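Local coordinates for hypothetical protein (Plasmodium falciparum, PDB 1ZSO) that is of unknown function but belongs to the UPF0587 family, whose members are generally assigned zinc binding, so it may bind zinc, at residues V23-C28 / C91-E95. Sequence-based numbering, arbitrary orientation.
Sequences VKRLFC and CSYEE
Leu26 and Tyr93 hold the two strands together as an antiparallel hydrogen-bonded pair: Leu26 N gives its hydrogen to Tyr93 O at 2.9 Å, and Tyr93 N returns one to Leu26 O, each donor in the plane of the carbonyl that receives it. Beyond the paired residues, Glu95 N still reaches Lys24 O at 3.0 Å, from above the carbonyl plane, 42° out of it. At the other end, Cys28 N makes only a weak bond to Cys91 O, which also accepts a water.

From CB outward, Arg25 first rests on the partner strand, CB 3.6 Å from Tyr93 O and 4.0 Å from Glu94 CG. With chi1 at 53°, CG lies between backbone N and carbonyl carbon, and the extended chain leads away from residues 91-95. NE forms a salt bridge with Glu126, and the guanidinium lays one face over the rim of the Phe27 ring, NH1 standing 3.1 Å above the ring plane. Nearby, Ser92 OG makes a weak hydrogen bond to Glu94 OE2.

At the Cys28/Cys91 end, Cys28 SG sits 3.7 Å from Cys91 CB and 3.9 Å from Cys91 SG, too far for a disulfide.

Strand 92-94 is an edge strand, within this chain, of a four-stranded antiparallel sheet; strand 23-27 lies between it and strand 123-127, with a classic beta bulge where Lys24 and Arg25 both face Glu126. Leu26 packs on Val125 and on Ile156 of strand 152-163, while Tyr93 OH hydrogen-bonds to Glu100 O and to Ala18 N of strand 9-21, which ties this small sheet to the six-stranded one.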
ATOM      1  N   VAL B  23       4.951  30.250  16.316  1.00 36.77           N
ATOM      2  CA  VAL B  23       4.717  28.800  16.387  1.00 36.56           C
ATOM      3  C   VAL B  23       5.539  28.154  17.495  1.00 34.98           C
ATOM      4  O   VAL B  23       6.711  28.416  17.635  1.00 35.71           O
ATOM      5  CB  VAL B  23       5.118  28.120  15.051  1.00 36.19           C
ATOM      6  CG1 VAL B  23       5.087  26.610  15.180  1.00 38.17           C
ATOM      7  CG2 VAL B  23       4.211  28.577  13.921  1.00 37.19           C
ATOM      8  N   LYS B  24       4.930  27.288  18.278  1.00 35.04           N
ATOM      9  CA  LYS B  24       5.671  26.634  19.344  1.00 36.35           C
ATOM     10  C   LYS B  24       6.192  25.290  18.822  1.00 36.87           C
ATOM     11  O   LYS B  24       7.336  24.900  19.064  1.00 35.56           O
ATOM     12  CB  LYS B  24       4.816  26.512  20.616  1.00 35.80           C
ATOM     13  CG  LYS B  24       5.425  25.632  21.686  1.00 39.23           C
ATOM     14  CD  LYS B  24       5.180  26.171  23.087  1.00 42.28           C
ATOM     15  CE  LYS B  24       6.236  25.606  24.051  1.00 45.60           C
ATOM     16  NZ  LYS B  24       6.500  26.447  25.279  1.00 45.65           N
ATOM     17  N   ARG B  25       5.365  24.614  18.037  1.00 37.83           N
ATOM     18  CA  ARG B  25       5.787  23.383  17.392  1.00 37.73           C
ATOM     19  C   ARG B  25       4.889  23.080  16.217  1.00 36.57           C
ATOM     20  O   ARG B  25       3.698  23.415  16.205  1.00 35.27           O
ATOM     21  CB  ARG B  25       5.797  22.190  18.370  1.00 38.25           C
ATOM     22  CG  ARG B  25       4.481  22.010  19.116  1.00 38.94           C
ATOM     23  CD  ARG B  25       4.267  20.596  19.665  1.00 38.86           C
ATOM     24  NE  ARG B  25       3.105  20.574  20.560  1.00 40.23           N
ATOM     25  CZ  ARG B  25       2.341  19.512  20.846  1.00 37.85           C
ATOM     26  NH1 ARG B  25       2.566  18.308  20.317  1.00 32.44           N
ATOM     27  NH2 ARG B  25       1.324  19.675  21.689  1.00 35.77           N
ATOM     28  N   LEU B  26       5.522  22.472  15.222  1.00 36.13           N
ATOM     29  CA  LEU B  26       4.880  21.876  14.081  1.00 36.55           C
ATOM     30  C   LEU B  26       5.085  20.393  14.292  1.00 37.22           C
ATOM     31  O   LEU B  26       6.159  19.979  14.749  1.00 36.94           O
ATOM     32  CB  LEU B  26       5.589  22.353  12.812  1.00 35.65           C
ATOM     33  CG  LEU B  26       5.339  21.686  11.471  1.00 35.42           C
ATOM     34  CD1 LEU B  26       3.915  21.884  10.850  1.00 32.28           C
ATOM     35  CD2 LEU B  26       6.409  22.191  10.553  1.00 37.04           C
ATOM     36  N   PHE B  27       4.057  19.590  14.032  1.00 36.62           N
ATOM     37  CA  PHE B  27       4.180  18.157  14.229  1.00 35.98           C
ATOM     38  C   PHE B  27       3.088  17.446  13.504  1.00 37.95           C
ATOM     39  O   PHE B  27       2.191  18.086  12.956  1.00 36.45           O
ATOM     40  CB  PHE B  27       4.180  17.773  15.722  1.00 35.69           C
ATOM     41  CG  PHE B  27       2.897  18.095  16.473  1.00 33.75           C
ATOM     42  CD1 PHE B  27       2.526  19.408  16.723  1.00 33.94           C
ATOM     43  CD2 PHE B  27       2.109  17.070  16.994  1.00 33.34           C
ATOM     44  CE1 PHE B  27       1.374  19.698  17.418  1.00 32.83           C
ATOM     45  CE2 PHE B  27       0.949  17.340  17.682  1.00 29.01           C
ATOM     46  CZ  PHE B  27       0.579  18.655  17.904  1.00 32.77           C
ATOM     47  N   CYS B  28       3.162  16.115  13.495  1.00 39.47           N
ATOM     48  CA  CYS B  28       2.081  15.307  12.958  1.00 40.88           C
ATOM     49  C   CYS B  28       1.757  14.089  13.826  1.00 41.17           C
ATOM     50  O   CYS B  28       2.506  13.748  14.736  1.00 42.67           O
ATOM     51  CB  CYS B  28       2.413  14.897  11.547  1.00 41.45           C
ATOM     52  SG  CYS B  28       4.051  14.222  11.347  1.00 47.06           S
ATOM     53  N   CYS B  91       9.101  13.587  14.453  1.00 28.33           N
ATOM     54  CA  CYS B  91       7.993  14.279  13.846  1.00 28.63           C
ATOM     55  C   CYS B  91       7.580  15.537  14.571  1.00 27.38           C
ATOM     56  O   CYS B  91       6.395  15.832  14.604  1.00 27.87           O
ATOM     57  CB  CYS B  91       6.777  13.359  13.751  1.00 29.15           C
ATOM     58  SG  CYS B  91       7.004  11.993  12.633  1.00 33.31           S
ATOM     59  N   SER B  92       8.545  16.269  15.122  1.00 26.45           N
ATOM     60  CA  SER B  92       8.301  17.531  15.797  1.00 26.39           C
ATOM     61  C   SER B  92       9.397  18.540  15.393  1.00 26.77           C
ATOM     62  O   SER B  92      10.550  18.179  15.269  1.00 26.02           O
ATOM     63  CB  SER B  92       8.298  17.318  17.330  1.00 27.37           C
ATOM     64  OG  SER B  92       7.679  18.404  18.010  1.00 22.25           O
ATOM     65  N   TYR B  93       9.013  19.796  15.166  1.00 28.13           N
ATOM     66  CA  TYR B  93       9.933  20.892  14.900  1.00 28.12           C
ATOM     67  C   TYR B  93       9.478  22.063  15.751  1.00 29.85           C
ATOM     68  O   TYR B  93       8.322  22.457  15.756  1.00 29.64           O
ATOM     69  CB  TYR B  93       9.880  21.215  13.412  1.00 29.12           C
ATOM     70  CG  TYR B  93      10.942  22.157  12.843  1.00 26.92           C
ATOM     71  CD1 TYR B  93      12.202  21.704  12.529  1.00 25.29           C
ATOM     72  CD2 TYR B  93      10.631  23.491  12.544  1.00 31.03           C
ATOM     73  CE1 TYR B  93      13.131  22.542  11.967  1.00 27.68           C
ATOM     74  CE2 TYR B  93      11.570  24.362  11.992  1.00 27.28           C
ATOM     75  CZ  TYR B  93      12.815  23.890  11.709  1.00 27.78           C
ATOM     76  OH  TYR B  93      13.758  24.747  11.152  1.00 27.22           O
ATOM     77  N   GLU B  94      10.391  22.612  16.518  1.00 32.79           N
ATOM     78  CA  GLU B  94       9.989  23.463  17.618  1.00 33.90           C
ATOM     79  C   GLU B  94      10.588  24.849  17.449  1.00 33.19           C
ATOM     80  O   GLU B  94      11.464  25.052  16.626  1.00 31.07           O
ATOM     81  CB  GLU B  94      10.394  22.783  18.935  1.00 34.07           C
ATOM     82  CG  GLU B  94       9.686  21.419  19.132  1.00 35.56           C
ATOM     83  CD  GLU B  94      10.485  20.409  19.947  1.00 37.69           C
ATOM     84  OE1 GLU B  94      11.240  20.849  20.860  1.00 44.55           O
ATOM     85  OE2 GLU B  94      10.353  19.175  19.690  1.00 40.47           O
ATOM     86  N   GLU B  95      10.062  25.804  18.205  1.00 33.05           N
ATOM     87  CA  GLU B  95      10.511  27.194  18.136  1.00 33.74           C
ATOM     88  C   GLU B  95      12.040  27.292  18.113  1.00 32.93           C
ATOM     89  O   GLU B  95      12.637  28.012  17.291  1.00 33.78           O
ATOM     90  CB  GLU B  95       9.951  27.949  19.339  1.00 33.53           C
ATOM     91  CG  GLU B  95      10.174  29.446  19.369  1.00 33.66           C
ATOM     92  CD  GLU B  95       9.383  30.110  20.514  1.00 35.77           C
ATOM     93  OE1 GLU B  95       8.666  29.370  21.244  1.00 40.37           O
ATOM     94  OE2 GLU B  95       9.466  31.357  20.691  1.00 33.31           O
TER
HETATM   95  O   HOH W   1       4.868  14.415  17.062  1.00 59.46           O